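Local coordinates for clavulanic acid biosynthesis oligopeptide binding protein 2 (Streptomyces clavuligerus, PDB 2WOL), which probably binds oligopeptides as a family 5 solute-binding protein of the clavulanic acid biosynthetic pathway, at residues V513-R516 / V517-A521; F463-P466 / L467-R471; D317-H320 / V321-A324. All coordinates share one frame; numbering follows the deposited sequence. Where two conformers were deposited one is given.

Contact 1. Residues V513-R516 / V517-A521; sequences VERR and VMEHA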
loop_
_atom_site.group_PDB
_atom_site.type_symbol
_atom_site.label_atom_id
_atom_site.label_comp_id
_atom_site.label_asym_id
_atom_site.label_seq_id
_atom_site.Cartn_x
_atom_site.Cartn_y
_atom_site.Cartn_z
ATOM N N VAL A 513 6.591 12.966 -15.841
ATOM C CA VAL A 513 7.459 12.400 -14.802
ATOM C C VAL A 513 7.813 10.948 -15.117
ATOM O O VAL A 513 8.986 10.581 -15.121
ATOM C CB VAL A 513 6.828 12.477 -13.390
ATOM C CG1 VAL A 513 7.712 11.779 -12.357
ATOM C CG2 VAL A 513 6.593 13.927 -12.986
ATOM N N GLU A 514 6.794 10.132 -15.390
ATOM C CA GLU A 514 7.011 8.711 -15.647
ATOM C C GLU A 514 7.898 8.495 -16.868
ATOM O O GLU A 514 8.803 7.650 -16.845
ATOM C CB GLU A 514 5.689 7.969 -15.826
ATOM C CG GLU A 514 5.885 6.460 -15.919
ATOM C CD GLU A 514 4.602 5.699 -16.171
ATOM O OE1 GLU A 514 3.787 6.147 -17.006
ATOM O OE2 GLU A 514 4.423 4.644 -15.534
ATOM N N ARG A 515 7.640 9.267 -17.923
ATOM C CA ARG A 515 8.456 9.199 -19.128
ATOM C C ARG A 515 9.920 9.509 -18.818
ATOM O O ARG A 515 10.811 8.775 -19.241
ATOM C CB ARG A 515 7.916 10.141 -20.210
ATOM C CG ARG A 515 8.746 10.133 -21.485
ATOM C CD ARG A 515 8.058 10.874 -22.623
ATOM N NE ARG A 515 6.885 10.153 -23.119
ATOM C CZ ARG A 515 6.912 9.237 -24.085
ATOM N NH1 ARG A 515 8.058 8.914 -24.675
ATOM N NH2 ARG A 515 5.787 8.642 -24.460
ATOM N N ARG A 516 10.169 10.586 -18.076
ATOM C CA ARG A 516 11.545 10.962 -17.749
ATOM C C ARG A 516 12.221 9.878 -16.915
ATOM O O ARG A 516 13.388 9.572 -17.136
ATOM C CB ARG A 516 11.581 12.297 -17.005
ATOM C CG ARG A 516 11.354 13.500 -17.892
ATOM C CD ARG A 516 11.237 14.764 -17.070
ATOM N NE ARG A 516 11.124 15.955 -17.910
ATOM C CZ ARG A 516 12.153 16.701 -18.300
ATOM N NH1 ARG A 516 13.389 16.388 -17.930
ATOM N NH2 ARG A 516 11.947 17.765 -19.065
ATOM N N VAL A 517 11.480 9.293 -15.974
ATOM C CA VAL A 517 12.013 8.199 -15.160
ATOM C C VAL A 517 12.427 7.017 -16.037
ATOM O O VAL A 517 13.497 6.448 -15.848
ATOM C CB VAL A 517 11.017 7.743 -14.067
ATOM C CG1 VAL A 517 11.513 6.477 -13.368
ATOM C CG2 VAL A 517 10.806 8.853 -13.053
ATOM N N MET A 518 11.586 6.665 -17.011
ATOM C CA MET A 518 11.918 5.575 -17.917
ATOM C C MET A 518 13.087 5.927 -18.842
ATOM O O MET A 518 13.881 5.056 -19.182
ATOM C CB MET A 518 10.683 5.095 -18.687
ATOM C CG MET A 518 9.673 4.328 -17.809
ATOM S SD MET A 518 10.384 3.022 -16.767
ATOM C CE MET A 518 11.023 1.891 -18.004
ATOM N N GLU A 519 13.205 7.203 -19.219
ATOM C CA GLU A 519 14.384 7.663 -19.968
ATOM C C GLU A 519 15.678 7.410 -19.184
ATOM O O GLU A 519 16.696 7.019 -19.761
ATOM C CB GLU A 519 14.261 9.145 -20.340
ATOM C CG GLU A 519 13.233 9.426 -21.427
ATOM C CD GLU A 519 12.920 10.907 -21.596
ATOM O OE1 GLU A 519 13.509 11.740 -20.872
ATOM O OE2 GLU A 519 12.073 11.232 -22.457
ATOM N N HIS A 520 15.632 7.620 -17.868
ATOM C CA HIS A 520 16.772 7.325 -16.990
ATOM C C HIS A 520 17.109 5.834 -16.944
ATOM O O HIS A 520 18.252 5.464 -16.668
ATOM C CB HIS A 520 16.513 7.817 -15.566
ATOM C CG HIS A 520 16.720 9.288 -15.386
ATOM N ND1 HIS A 520 17.971 9.867 -15.367
ATOM C CD2 HIS A 520 15.836 10.296 -15.195
ATOM C CE1 HIS A 520 17.848 11.169 -15.181
ATOM N NE2 HIS A 520 16.563 11.455 -15.075
ATOM N N ALA A 521 16.100 4.992 -17.189
ATOM C CA ALA A 521 16.254 3.528 -17.242
ATOM C C ALA A 521 16.692 2.884 -15.912
ATOM O O ALA A 521 17.192 1.757 -15.888
ATOM C CB ALA A 521 17.181 3.112 -18.404
HETATM O O HOH W 1 10.832 9.517 -24.219
#
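The guanidinium of Arg515 and the carboxylate of Glu519 are turned 66° apart and do not touch; a water joins them. It lies in the guanidinium plane at the edge, accepting from Arg515 NH1 at 2.9 Å and donating to Glu519 OE2 at 2.8 Å. With Arg515 NH1 and Glu519 OE2 5.1 Å apart, the opposite charges are linked by this single water, any attraction is probably weakened by the separation, and direct contact falls to Arg515 CG, 3.6 Å from Glu519 OE2. The imidazole of His520 approaches the Arg516 carbonyl obliquely, bringing CD2 to 3.2 Å from Arg516 O, while His520 NE2 is held by Asp487. Beneath these groups runs regular i to i+4 bonding, with Val517 N to Val513 O the straightest (162°). Val517 has CG1 anti to its backbone N (chi1 172°), which swings CG2 back over the preceding turn, 3.3 Å from Val513 O. Ala521, just after helix 503-520, is the first residue to leave the helical path, with positive phi. Arg515 and Glu519 lie on the more exposed side of the last two turns, where Arg515 also touches Leu362 and Leu364. Val513 and Arg516 pack on helix 488-499, where Arg516 salt-bridges Glu489; Val513 and Val517 meet helix 460-468, Glu514 bonds to Gln360 and the backbone of Leu351 and Phe352, and Met518 and Ala521 rest on helix 319-327.

Contact 2. Residues F463-P466 / L467-R471; sequences FLAP and LVDGR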
loop_
_atom_site.group_PDB
_atom_site.type_symbol
_atom_site.label_atom_id
_atom_site.label_comp_id
_atom_site.label_asym_id
_atom_site.label_seq_id
_atom_site.Cartn_x
_atom_site.Cartn_y
_atom_site.Cartn_z
ATOM N N PHE A 463 2.189 6.678 -5.274
ATOM C CA PHE A 463 2.822 5.573 -5.975
ATOM C C PHE A 463 4.259 5.858 -6.410
ATOM O O PHE A 463 5.159 5.040 -6.184
ATOM C CB PHE A 463 1.991 5.124 -7.183
ATOM C CG PHE A 463 2.553 3.906 -7.857
ATOM C CD1 PHE A 463 2.229 2.637 -7.391
ATOM C CD2 PHE A 463 3.443 4.030 -8.917
ATOM C CE1 PHE A 463 2.774 1.504 -7.977
ATOM C CE2 PHE A 463 3.991 2.900 -9.518
ATOM C CZ PHE A 463 3.655 1.641 -9.052
ATOM N N LEU A 464 4.470 7.005 -7.045
ATOM C CA LEU A 464 5.734 7.248 -7.739
ATOM C C LEU A 464 6.774 8.055 -6.962
ATOM O O LEU A 464 7.969 7.783 -7.076
ATOM C CB LEU A 464 5.490 7.864 -9.125
ATOM C CG LEU A 464 6.664 7.846 -10.115
ATOM C CD1 LEU A 464 7.272 6.449 -10.244
ATOM C CD2 LEU A 464 6.245 8.375 -11.479
ATOM N N ALA A 465 6.340 9.032 -6.168
ATOM C CA ALA A 465 7.305 9.883 -5.467
ATOM C C ALA A 465 8.289 9.126 -4.561
ATOM O O ALA A 465 9.483 9.413 -4.592
ATOM C CB ALA A 465 6.612 10.997 -4.703
ATOM N N PRO A 466 7.804 8.159 -3.749
ATOM C CA PRO A 466 8.768 7.418 -2.925
ATOM C C PRO A 466 9.812 6.646 -3.737
ATOM O O PRO A 466 10.895 6.359 -3.230
ATOM C CB PRO A 466 7.878 6.452 -2.135
ATOM C CG PRO A 466 6.542 7.126 -2.103
ATOM C CD PRO A 466 6.425 7.716 -3.477
ATOM N N LEU A 467 9.480 6.333 -4.986
ATOM C CA LEU A 467 10.364 5.565 -5.857
ATOM C C LEU A 467 11.412 6.401 -6.583
ATOM O O LEU A 467 12.477 5.880 -6.916
ATOM C CB LEU A 467 9.552 4.788 -6.899
ATOM C CG LEU A 467 8.558 3.726 -6.428
ATOM C CD1 LEU A 467 7.933 3.052 -7.645
ATOM C CD2 LEU A 467 9.219 2.684 -5.512
ATOM N N VAL A 468 11.113 7.676 -6.847
ATOM C CA VAL A 468 11.949 8.469 -7.767
ATOM C C VAL A 468 12.283 9.895 -7.326
ATOM O O VAL A 468 13.158 10.536 -7.919
ATOM C CB VAL A 468 11.333 8.533 -9.198
ATOM C CG1 VAL A 468 11.109 7.123 -9.764
ATOM C CG2 VAL A 468 10.039 9.356 -9.220
ATOM N N ASP A 469 11.578 10.399 -6.314
ATOM C CA ASP A 469 11.759 11.778 -5.860
ATOM C C ASP A 469 13.038 11.871 -5.031
ATOM O O ASP A 469 13.198 11.155 -4.047
ATOM C CB ASP A 469 10.527 12.230 -5.060
ATOM C CG ASP A 469 10.549 13.709 -4.708
ATOM O OD1 ASP A 469 11.602 14.225 -4.273
ATOM O OD2 ASP A 469 9.485 14.346 -4.842
ATOM N N GLY A 470 13.941 12.758 -5.447
ATOM C CA GLY A 470 15.233 12.940 -4.781
ATOM C C GLY A 470 15.133 13.310 -3.312
ATOM O O GLY A 470 16.003 12.952 -2.516
ATOM N N ARG A 471 14.070 14.028 -2.959
ATOM C CA ARG A 471 13.821 14.432 -1.575
ATOM C C ARG A 471 13.344 13.259 -0.710
ATOM O O ARG A 471 13.270 13.380 0.515
ATOM C CB ARG A 471 12.792 15.573 -1.527
ATOM C CG ARG A 471 13.294 16.944 -2.002
ATOM C CD ARG A 471 13.230 17.140 -3.525
ATOM N NE ARG A 471 11.930 16.797 -4.107
ATOM C CZ ARG A 471 10.963 17.667 -4.399
ATOM N NH1 ARG A 471 11.120 18.969 -4.172
ATOM N NH2 ARG A 471 9.830 17.231 -4.930
#
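Leu464 and Val468 make the tight side of this helix end, with Leu464 CG 3.8 Å from Val468 CG2 and Leu464 CD1 reaching the other methyl, CG1, at 3.9 Å. With CG1 anti to the carbonyl carbon (chi1 -56°), Val468 places CG2 between N and C, and that methyl comes down to 3.4 Å from Leu464 O. Leu467 closes the neighbouring flank, its CD1 meeting Phe463 CE2 more loosely, at 4.4 Å; Trp453 packs edge-to-face on the Phe463 ring. Since Pro466 has no N-H to offer, the helix is kinked there, and the last turn has mixed i+3 and i+4 bonding: Ala465 O takes both Val468 N, which sits well above the carbonyl plane, and Asp469 N, at 2.9 Å. Beyond it the chain folds into an Asx turn, in which Asp469 OD1 accepts from Arg471 N. Asp469 OD1 also receives Arg471 NE at 2.6 Å, on its syn lone pair, while Arg471 NH2 holds Asp469 OD2 at 2.9 Å, so the guanidinium grips the carboxylate side-on. Arg471 is exposed and reaches no part of 463-466, though its NH2 also salt-bridges Asp495 of helix 488-499, whereas the leucines, Val468 and Asp469 itself are buried.

Contact 3. Residues D317-H320 / V321-A324; sequences DNVH and VRRA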
loop_
_atom_site.group_PDB
_atom_site.type_symbol
_atom_site.label_atom_id
_atom_site.label_comp_id
_atom_site.label_asym_id
_atom_site.label_seq_id
_atom_site.Cartn_x
_atom_site.Cartn_y
_atom_site.Cartn_z
ATOM N N ASP A 317 26.133 3.505 -13.443
ATOM C CA ASP A 317 26.122 4.955 -13.607
ATOM C C ASP A 317 25.895 5.354 -15.067
ATOM O O ASP A 317 25.464 6.475 -15.353
ATOM C CB ASP A 317 27.439 5.556 -13.096
ATOM C CG ASP A 317 28.664 4.952 -13.770
ATOM O OD1 ASP A 317 28.847 3.722 -13.711
ATOM O OD2 ASP A 317 29.461 5.723 -14.348
ATOM N N ASN A 318 26.180 4.427 -15.976
ATOM C CA ASN A 318 26.059 4.667 -17.408
ATOM C C ASN A 318 24.662 4.287 -17.882
ATOM O O ASN A 318 24.235 3.137 -17.723
ATOM C CB ASN A 318 27.134 3.877 -18.162
ATOM C CG ASN A 318 27.244 4.282 -19.615
ATOM O OD1 ASN A 318 26.323 4.073 -20.396
ATOM N ND2 ASN A 318 28.383 4.861 -19.990
ATOM N N VAL A 319 23.951 5.254 -18.459
ATOM C CA VAL A 319 22.576 5.024 -18.929
ATOM C C VAL A 319 22.487 3.865 -19.925
ATOM O O VAL A 319 21.470 3.178 -19.990
ATOM C CB VAL A 319 21.919 6.312 -19.516
ATOM C CG1 VAL A 319 22.588 6.732 -20.826
ATOM C CG2 VAL A 319 20.408 6.118 -19.700
ATOM N N HIS A 320 23.552 3.646 -20.693
ATOM C CA HIS A 320 23.538 2.607 -21.721
ATOM C C HIS A 320 23.672 1.204 -21.155
ATOM O O HIS A 320 23.102 0.259 -21.703
ATOM C CB HIS A 320 24.564 2.918 -22.804
ATOM C CG HIS A 320 24.241 4.165 -23.553
ATOM N ND1 HIS A 320 24.943 5.340 -23.396
ATOM C CD2 HIS A 320 23.238 4.438 -24.419
ATOM C CE1 HIS A 320 24.399 6.276 -24.156
ATOM N NE2 HIS A 320 23.362 5.754 -24.783
ATOM N N VAL A 321 24.398 1.081 -20.047
ATOM C CA VAL A 321 24.391 -0.157 -19.272
ATOM C C VAL A 321 22.958 -0.455 -18.823
ATOM O O VAL A 321 22.478 -1.581 -18.956
ATOM C CB VAL A 321 25.338 -0.069 -18.059
ATOM C CG1 VAL A 321 25.029 -1.155 -17.035
ATOM C CG2 VAL A 321 26.789 -0.153 -18.520
ATOM N N ARG A 322 22.270 0.572 -18.327
ATOM C CA ARG A 322 20.925 0.387 -17.786
ATOM C C ARG A 322 19.932 0.025 -18.884
ATOM O O ARG A 322 19.084 -0.841 -18.693
ATOM C CB ARG A 322 20.475 1.623 -17.007
ATOM C CG ARG A 322 21.433 1.995 -15.873
ATOM C CD ARG A 322 20.818 2.979 -14.888
ATOM N NE ARG A 322 20.460 4.264 -15.489
ATOM C CZ ARG A 322 21.256 5.333 -15.531
ATOM N NH1 ARG A 322 22.486 5.284 -15.025
ATOM N NH2 ARG A 322 20.819 6.453 -16.089
ATOM N N ARG A 323 20.055 0.679 -20.037
ATOM C CA ARG A 323 19.198 0.366 -21.183
ATOM C C ARG A 323 19.474 -1.025 -21.747
ATOM O O ARG A 323 18.547 -1.716 -22.167
ATOM C CB ARG A 323 19.319 1.441 -22.270
ATOM C CG ARG A 323 18.725 2.770 -21.826
ATOM C CD ARG A 323 18.862 3.858 -22.868
ATOM N NE ARG A 323 18.232 5.084 -22.387
ATOM C CZ ARG A 323 18.476 6.303 -22.863
ATOM N NH1 ARG A 323 19.336 6.491 -23.861
ATOM N NH2 ARG A 323 17.849 7.344 -22.334
ATOM N N ALA A 324 20.742 -1.436 -21.746
ATOM C CA ALA A 324 21.098 -2.788 -22.162
ATOM C C ALA A 324 20.335 -3.815 -21.336
ATOM O O ALA A 324 19.778 -4.765 -21.878
ATOM C CB ALA A 324 22.596 -3.011 -22.038
HETATM O O HOH W 2 23.083 8.304 -16.100
#
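An N-cap starts helix 319-327: Asn318 O accepts from Arg322 N in the first full turn, while its side chain caps the helix by taking His320 N on OD1 at 2.8 Å. The Asn318 CG lies anti to the backbone N (chi1 -169°), so that the His320 N-H meets OD1 in the plane of the side-chain carbonyl. Val319 then serves as a hydrophobic spacer between two arginines. The guanidinium of Arg322, folded back by a bend at chi3 (-62°), lays one face over the backbone of Val319, with CA 3.6 Å above its centre. Its edge turns to the residues before the helix: a water in its plane accepts from Arg322 NH2 at 2.9 Å and donates to Asp317 O at 3.1 Å, and NH1 bonds to Phe316 O. Arg323 is extended instead, and the Val319 CG2 methyl stands 3.5 Å above one face of its guanidinium, towards the rim. That methyl also lies 3.6 Å from Arg322 NH2. At the end of helix 503-520, Arg322 NE donates to His520 O and Arg323 NH2 to Glu519 O; Arg323 NE bonds separately to Tyr365 OH. Both guanidiniums are therefore fixed in rotation by bonds at their edges and packing on a face, and their positive charges probably complement the negative end of the neighbouring helix dipole.

Overall arrangement
Contact 1 is the hub of the three, all within the same lobe of the protein. Its centre lies about 12 Å from that of contact 2 and about 13 Å from that of contact 3, whereas contacts 2 and 3 have centres about 20 Å apart and do not touch. The two junctions differ in kind. Towards contact 2 it is apolar, with Val517 CG1 3.7 Å from Val468 CG1 and Val513 CG1 3.8 Å from Leu464 CD2. Towards contact 3 it is chiefly polar: the two arginine-to-carbonyl bonds, Arg322 NE to His520 O and Arg323 NH2 to Glu519 O, are each 2.8 Å long, and Ala521 CB packs on Arg323 CG. Helix 503-520 thus joins helices 460-468 and 319-327.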